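Local coordinates for trehalose-6-phosphate phosphatase-related protein (Thermoplasma acidophilum, PDB 1U02) that removes the phosphate from trehalose 6-phosphate to yield free trehalose, using magnesium as cofactor, at residues G27-I32 / L56-N61. Numbering follows the deposited sequence.
Sequences GLLSLI and LPLDIN
Leu-58 drives one methyl, CD1, against Ile-32, and here the two segments pack most tightly. CD1 of Leu-58 lies 3.5 Å from both CB and CG2 of Ile-32, and the two side chains cross at about a right angle. The same methyl also rests 3.7 Å from the carbonyl O of Leu-29. In Ile-32, CG2 stands anti to the backbone N, which brings it among three loop residues: besides Leu-58 it touches CD2 of Leu-56 and, at 4.3 Å, CG2 of Ile-60. A chi1 of -168° sets CG of Leu-56 anti to its N; the two methyls beyond it divide, CD2 to Ile-32 and CD1 to Leu-28 and Leu-29. Buried Leu-28 also packs against Leu-12 and Val-13.

Toward the solvent no approach is as close as that of Leu-58 to Ile-32. Partly exposed Leu-29 and buried Leu-56 run antiparallel past each other, CD2 of Leu-29 4.0 Å from CD1 of Leu-56, and the same CD2 meets the exposed ring of Pro-57 at CD, 4.1 Å away. No hydrogen bond joins the segments; the loop is bent by inverse gamma turns centred on Pro-57 and Asp-59, the first closed by Leu-58 N to Leu-56 O at 2.7 Å. The arrangement joins helix 26-38 to the connection between helix 49-55 and strand 61-64, an apolar helix-to-loop contact beside the central sheet of the HAD-type Rossmann-like domain.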
loop_
_atom_site.group_PDB
_atom_site.type_symbol
_atom_site.label_atom_id
_atom_site.label_comp_id
_atom_site.label_asym_id
_atom_site.label_seq_id
_atom_site.Cartn_x
_atom_site.Cartn_y
_atom_site.Cartn_z
ATOM N N GLY A 27 -14.316 11.781 7.916
ATOM C CA GLY A 27 -14.092 12.628 6.755
ATOM C C GLY A 27 -13.676 11.844 5.523
ATOM O O GLY A 27 -14.198 12.059 4.422
ATOM N N LEU A 28 -12.736 10.926 5.707
ATOM C CA LEU A 28 -12.257 10.111 4.600
ATOM C C LEU A 28 -13.352 9.142 4.148
ATOM O O LEU A 28 -13.517 8.898 2.949
ATOM C CB LEU A 28 -10.996 9.332 5.005
ATOM C CG LEU A 28 -10.380 8.437 3.918
ATOM C CD1 LEU A 28 -10.126 9.255 2.655
ATOM C CD2 LEU A 28 -9.082 7.808 4.424
ATOM N N LEU A 29 -14.098 8.596 5.103
ATOM C CA LEU A 29 -15.171 7.663 4.773
ATOM C C LEU A 29 -16.198 8.342 3.864
ATOM O O LEU A 29 -16.661 7.749 2.892
ATOM C CB LEU A 29 -15.848 7.151 6.054
ATOM C CG LEU A 29 -14.986 6.202 6.901
ATOM C CD1 LEU A 29 -15.636 5.933 8.255
ATOM C CD2 LEU A 29 -14.785 4.898 6.136
ATOM N N SER A 30 -16.540 9.590 4.172
ATOM C CA SER A 30 -17.513 10.339 3.373
ATOM C C SER A 30 -16.969 10.618 1.968
ATOM O O SER A 30 -17.661 10.402 0.968
ATOM C CB SER A 30 -17.857 11.655 4.083
ATOM O OG SER A 30 -18.629 12.515 3.259
ATOM N N LEU A 31 -15.724 11.087 1.901
ATOM C CA LEU A 31 -15.074 11.405 0.628
ATOM C C LEU A 31 -15.004 10.223 -0.329
ATOM O O LEU A 31 -15.362 10.338 -1.500
ATOM C CB LEU A 31 -13.654 11.911 0.873
ATOM C CG LEU A 31 -13.460 13.380 1.232
ATOM C CD1 LEU A 31 -12.006 13.602 1.621
ATOM C CD2 LEU A 31 -13.841 14.260 0.044
ATOM N N ILE A 32 -14.530 9.086 0.169
ATOM C CA ILE A 32 -14.401 7.900 -0.668
ATOM C C ILE A 32 -15.773 7.319 -0.983
ATOM O O ILE A 32 -16.004 6.826 -2.087
ATOM C CB ILE A 32 -13.496 6.841 0.014
ATOM C CG1 ILE A 32 -12.095 7.426 0.230
ATOM C CG2 ILE A 32 -13.392 5.599 -0.854
ATOM C CD1 ILE A 32 -11.417 7.875 -1.059
ATOM N N LEU A 56 -10.973 0.894 5.973
ATOM C CA LEU A 56 -11.903 1.593 5.090
ATOM C C LEU A 56 -13.015 0.628 4.672
ATOM O O LEU A 56 -13.032 0.158 3.533
ATOM C CB LEU A 56 -11.132 2.050 3.849
ATOM C CG LEU A 56 -11.726 3.030 2.847
ATOM C CD1 LEU A 56 -11.770 4.412 3.485
ATOM C CD2 LEU A 56 -10.858 3.064 1.582
ATOM N N PRO A 57 -13.975 0.353 5.567
ATOM C CA PRO A 57 -15.073 -0.576 5.261
ATOM C C PRO A 57 -16.123 -0.095 4.262
ATOM O O PRO A 57 -17.318 -0.052 4.567
ATOM C CB PRO A 57 -15.657 -0.879 6.642
ATOM C CG PRO A 57 -15.496 0.424 7.365
ATOM C CD PRO A 57 -14.132 0.951 6.908
ATOM N N LEU A 58 -15.667 0.243 3.059
ATOM C CA LEU A 58 -16.549 0.722 2.002
ATOM C C LEU A 58 -16.546 -0.250 0.836
ATOM O O LEU A 58 -15.656 -1.096 0.713
ATOM C CB LEU A 58 -16.085 2.091 1.493
ATOM C CG LEU A 58 -16.015 3.237 2.502
ATOM C CD1 LEU A 58 -15.384 4.454 1.838
ATOM C CD2 LEU A 58 -17.409 3.555 3.019
ATOM N N ASP A 59 -17.541 -0.109 -0.030
ATOM C CA ASP A 59 -17.661 -0.960 -1.200
ATOM C C ASP A 59 -16.776 -0.432 -2.324
ATOM O O ASP A 59 -17.234 0.315 -3.191
ATOM C CB ASP A 59 -19.124 -1.010 -1.656
ATOM C CG ASP A 59 -19.314 -1.812 -2.926
ATOM O OD1 ASP A 59 -18.753 -2.926 -3.020
ATOM O OD2 ASP A 59 -20.035 -1.328 -3.828
ATOM N N ILE A 60 -15.498 -0.798 -2.286
ATOM C CA ILE A 60 -14.543 -0.381 -3.307
ATOM C C ILE A 60 -13.609 -1.537 -3.615
ATOM O O ILE A 60 -13.500 -2.473 -2.827
ATOM C CB ILE A 60 -13.672 0.830 -2.858
ATOM C CG1 ILE A 60 -13.329 0.725 -1.371
ATOM C CG2 ILE A 60 -14.384 2.137 -3.172
ATOM C CD1 ILE A 60 -12.330 -0.329 -1.037
ATOM N N ASN A 61 -12.944 -1.467 -4.763
ATOM C CA ASN A 61 -12.001 -2.500 -5.159
ATOM C C ASN A 61 -10.624 -2.172 -4.603
ATOM O O ASN A 61 -10.341 -1.028 -4.243
ATOM C CB ASN A 61 -11.933 -2.615 -6.684
ATOM C CG ASN A 61 -13.207 -3.189 -7.279
ATOM O OD1 ASN A 61 -13.805 -4.105 -6.719
ATOM N ND2 ASN A 61 -13.619 -2.658 -8.423
#